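Lin2722 protein (Listeria innocua, PDB 3DS8) is of unknown function but has an alpha/beta-hydrolase fold and may be a serine hydrolase of unidentified substrate. Local coordinates at residues V99-G104 with T224-P229. Numbering follows the deposited sequence.
With SO4 (sulfate ion), chain B.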
loop_
_atom_site.group_PDB
_atom_site.type_symbol
_atom_site.label_atom_id
_atom_site.label_comp_id
_atom_site.label_asym_id
_atom_site.label_seq_id
_atom_site.Cartn_x
_atom_site.Cartn_y
_atom_site.Cartn_z
ATOM N N VAL A 99 -0.685 3.585 2.658
ATOM C CA VAL A 99 -1.199 2.296 3.049
ATOM C C VAL A 99 -2.322 1.996 2.083
ATOM O O VAL A 99 -3.254 2.786 1.947
ATOM C CB VAL A 99 -1.772 2.302 4.455
ATOM C CG1 VAL A 99 -2.228 0.869 4.830
ATOM C CG2 VAL A 99 -0.757 2.838 5.473
ATOM N N GLY A 100 -2.267 0.834 1.437
ATOM C CA GLY A 100 -3.300 0.429 0.505
ATOM C C GLY A 100 -3.843 -0.971 0.741
ATOM O O GLY A 100 -3.070 -1.919 0.895
ATOM N N HIS A 101 -5.151 -1.102 0.859
ATOM C CA HIS A 101 -5.774 -2.414 0.978
ATOM C C HIS A 101 -5.954 -2.960 -0.433
ATOM O O HIS A 101 -6.572 -2.292 -1.276
ATOM C CB HIS A 101 -7.104 -2.240 1.696
ATOM C CG HIS A 101 -7.912 -3.484 1.864
ATOM N ND1 HIS A 101 -7.379 -4.731 2.137
ATOM C CD2 HIS A 101 -9.262 -3.646 1.836
ATOM C CE1 HIS A 101 -8.374 -5.602 2.245
ATOM N NE2 HIS A 101 -9.519 -4.971 2.073
ATOM N N SER A 102 -5.446 -4.160 -0.657
ATOM C CA SER A 102 -5.664 -4.938 -1.869
ATOM C C SER A 102 -5.302 -4.154 -3.136
ATOM O O SER A 102 -4.148 -3.789 -3.293
ATOM C CB SER A 102 -7.076 -5.558 -1.863
ATOM O OG SER A 102 -7.088 -6.633 -2.820
ATOM N N ASN A 103 -6.268 -3.865 -4.023
ATOM C CA ASN A 103 -5.994 -3.038 -5.212
ATOM C C ASN A 103 -5.293 -1.718 -4.896
ATOM O O ASN A 103 -4.493 -1.208 -5.696
ATOM C CB ASN A 103 -7.299 -2.762 -6.002
ATOM C CG ASN A 103 -7.052 -2.481 -7.470
ATOM O OD1 ASN A 103 -6.390 -3.294 -8.138
ATOM N ND2 ASN A 103 -7.596 -1.349 -8.012
ATOM N N GLY A 104 -5.592 -1.158 -3.742
ATOM C CA GLY A 104 -4.942 0.097 -3.307
ATOM C C GLY A 104 -3.467 -0.015 -3.128
ATOM O O GLY A 104 -2.708 0.917 -3.460
ATOM N N THR A 224 -11.585 -7.932 5.228
ATOM C CA THR A 224 -11.359 -7.163 6.446
ATOM C C THR A 224 -9.899 -7.168 6.930
ATOM O O THR A 224 -9.587 -6.826 8.091
ATOM C CB THR A 224 -12.334 -7.642 7.538
ATOM O OG1 THR A 224 -12.256 -9.063 7.728
ATOM C CG2 THR A 224 -13.765 -7.268 7.116
ATOM N N LEU A 225 -8.979 -7.582 6.069
ATOM C CA LEU A 225 -7.591 -7.753 6.494
ATOM C C LEU A 225 -6.933 -6.421 6.961
ATOM O O LEU A 225 -6.070 -6.400 7.826
ATOM C CB LEU A 225 -6.760 -8.406 5.369
ATOM C CG LEU A 225 -5.327 -8.807 5.725
ATOM C CD1 LEU A 225 -5.276 -9.844 6.843
ATOM C CD2 LEU A 225 -4.597 -9.304 4.418
ATOM N N HIS A 226 -7.357 -5.325 6.353
ATOM C CA HIS A 226 -6.955 -3.949 6.759
ATOM C C HIS A 226 -7.571 -3.471 8.099
ATOM O O HIS A 226 -7.230 -2.368 8.553
ATOM C CB HIS A 226 -7.316 -2.976 5.669
ATOM C CG HIS A 226 -8.786 -2.861 5.439
ATOM N ND1 HIS A 226 -9.572 -3.939 5.097
ATOM C CD2 HIS A 226 -9.610 -1.791 5.490
ATOM C CE1 HIS A 226 -10.827 -3.541 4.981
ATOM N NE2 HIS A 226 -10.883 -2.243 5.230
ATOM N N GLU A 227 -8.392 -4.314 8.719
ATOM C CA GLU A 227 -9.028 -4.017 10.006
ATOM C C GLU A 227 -8.582 -4.909 11.156
ATOM O O GLU A 227 -9.034 -4.735 12.283
ATOM C CB GLU A 227 -10.532 -4.128 9.905
ATOM C CG GLU A 227 -11.096 -3.051 8.949
ATOM C CD GLU A 227 -12.605 -3.004 8.882
ATOM O OE1 GLU A 227 -13.225 -4.083 8.931
ATOM O OE2 GLU A 227 -13.184 -1.869 8.766
ATOM N N THR A 228 -7.714 -5.865 10.885
ATOM C CA THR A 228 -7.333 -6.787 11.936
ATOM C C THR A 228 -6.451 -6.023 12.920
ATOM O O THR A 228 -5.670 -5.110 12.532
ATOM C CB THR A 228 -6.608 -8.040 11.461
ATOM O OG1 THR A 228 -5.354 -7.688 10.903
ATOM C CG2 THR A 228 -7.440 -8.847 10.447
ATOM N N PRO A 229 -6.558 -6.372 14.194
ATOM C CA PRO A 229 -5.631 -5.768 15.118
ATOM C C PRO A 229 -4.179 -5.902 14.687
ATOM O O PRO A 229 -3.409 -4.948 14.825
ATOM C CB PRO A 229 -5.874 -6.565 16.402
ATOM C CG PRO A 229 -7.332 -6.890 16.367
ATOM C CD PRO A 229 -7.565 -7.189 14.886
HETATM S S SO4 B . -9.130 -6.170 -4.705
HETATM O O1 SO4 B . -7.812 -6.791 -4.965
HETATM O O2 SO4 B . -9.810 -6.832 -3.608
HETATM O O3 SO4 B . -8.979 -4.761 -4.320
HETATM O O4 SO4 B . -9.940 -6.302 -5.953
#
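His101 and His226 lie face against face in an offset stack, their ring centroids 3.9 Å apart and their planes inclined by 22°. His101 closes strand 95-101; His226 belongs to the loop that precedes helix 229-240. From CB outward, His101 meets its partner atom by atom. CB rests 4.0 Å from His226 CB, and His101 CG is equally near CG and ND1 of His226. His101 ND1 lies beside His226 CB, on the way to its weak bond with Ile130 O. With CG held anti to the backbone N (chi1 178°), the imidazole extends from the strand end across the other ring. CD2 then sits 3.3 Å above the plane of the His226 ring, displaced toward its rim, while CE1 and NE2 reach ND1 of that ring. The approach of His101 NE2 to His226 ND1, 3.2 Å, is a stacking contact: the angle is too poor for a hydrogen bond. His226 CB adds a CH-pi contact over the same His101 face, and Glu227 CG covers the centre of the opposite face of the His226 ring. Imidazole suits both places, being flat enough to stack while its nitrogens can still bond at the rim, as His226 NE2 does weakly to Ser18 O.

Beyond His101 the chain turns sharply through Ser102, with Gly104 N bonded to His101 O. Gly100 and Gly104 match the GxSxG pattern of a nucleophile elbow, whose tight bend leaves little room beside them. Asn103 N donates to O3 of a sulfate (2.9 Å), probably from the crystallisation liquor, consistent with an oxyanion-hole amide. Ser102, His222 and Asp188 are placed as in a Ser-His-Asp triad, so Ser102 is probably the nucleophile. Chemically, ring overlap rather than a shared proton joins the histidines, packing the strand end just before Ser102 against the loop that also carries His222.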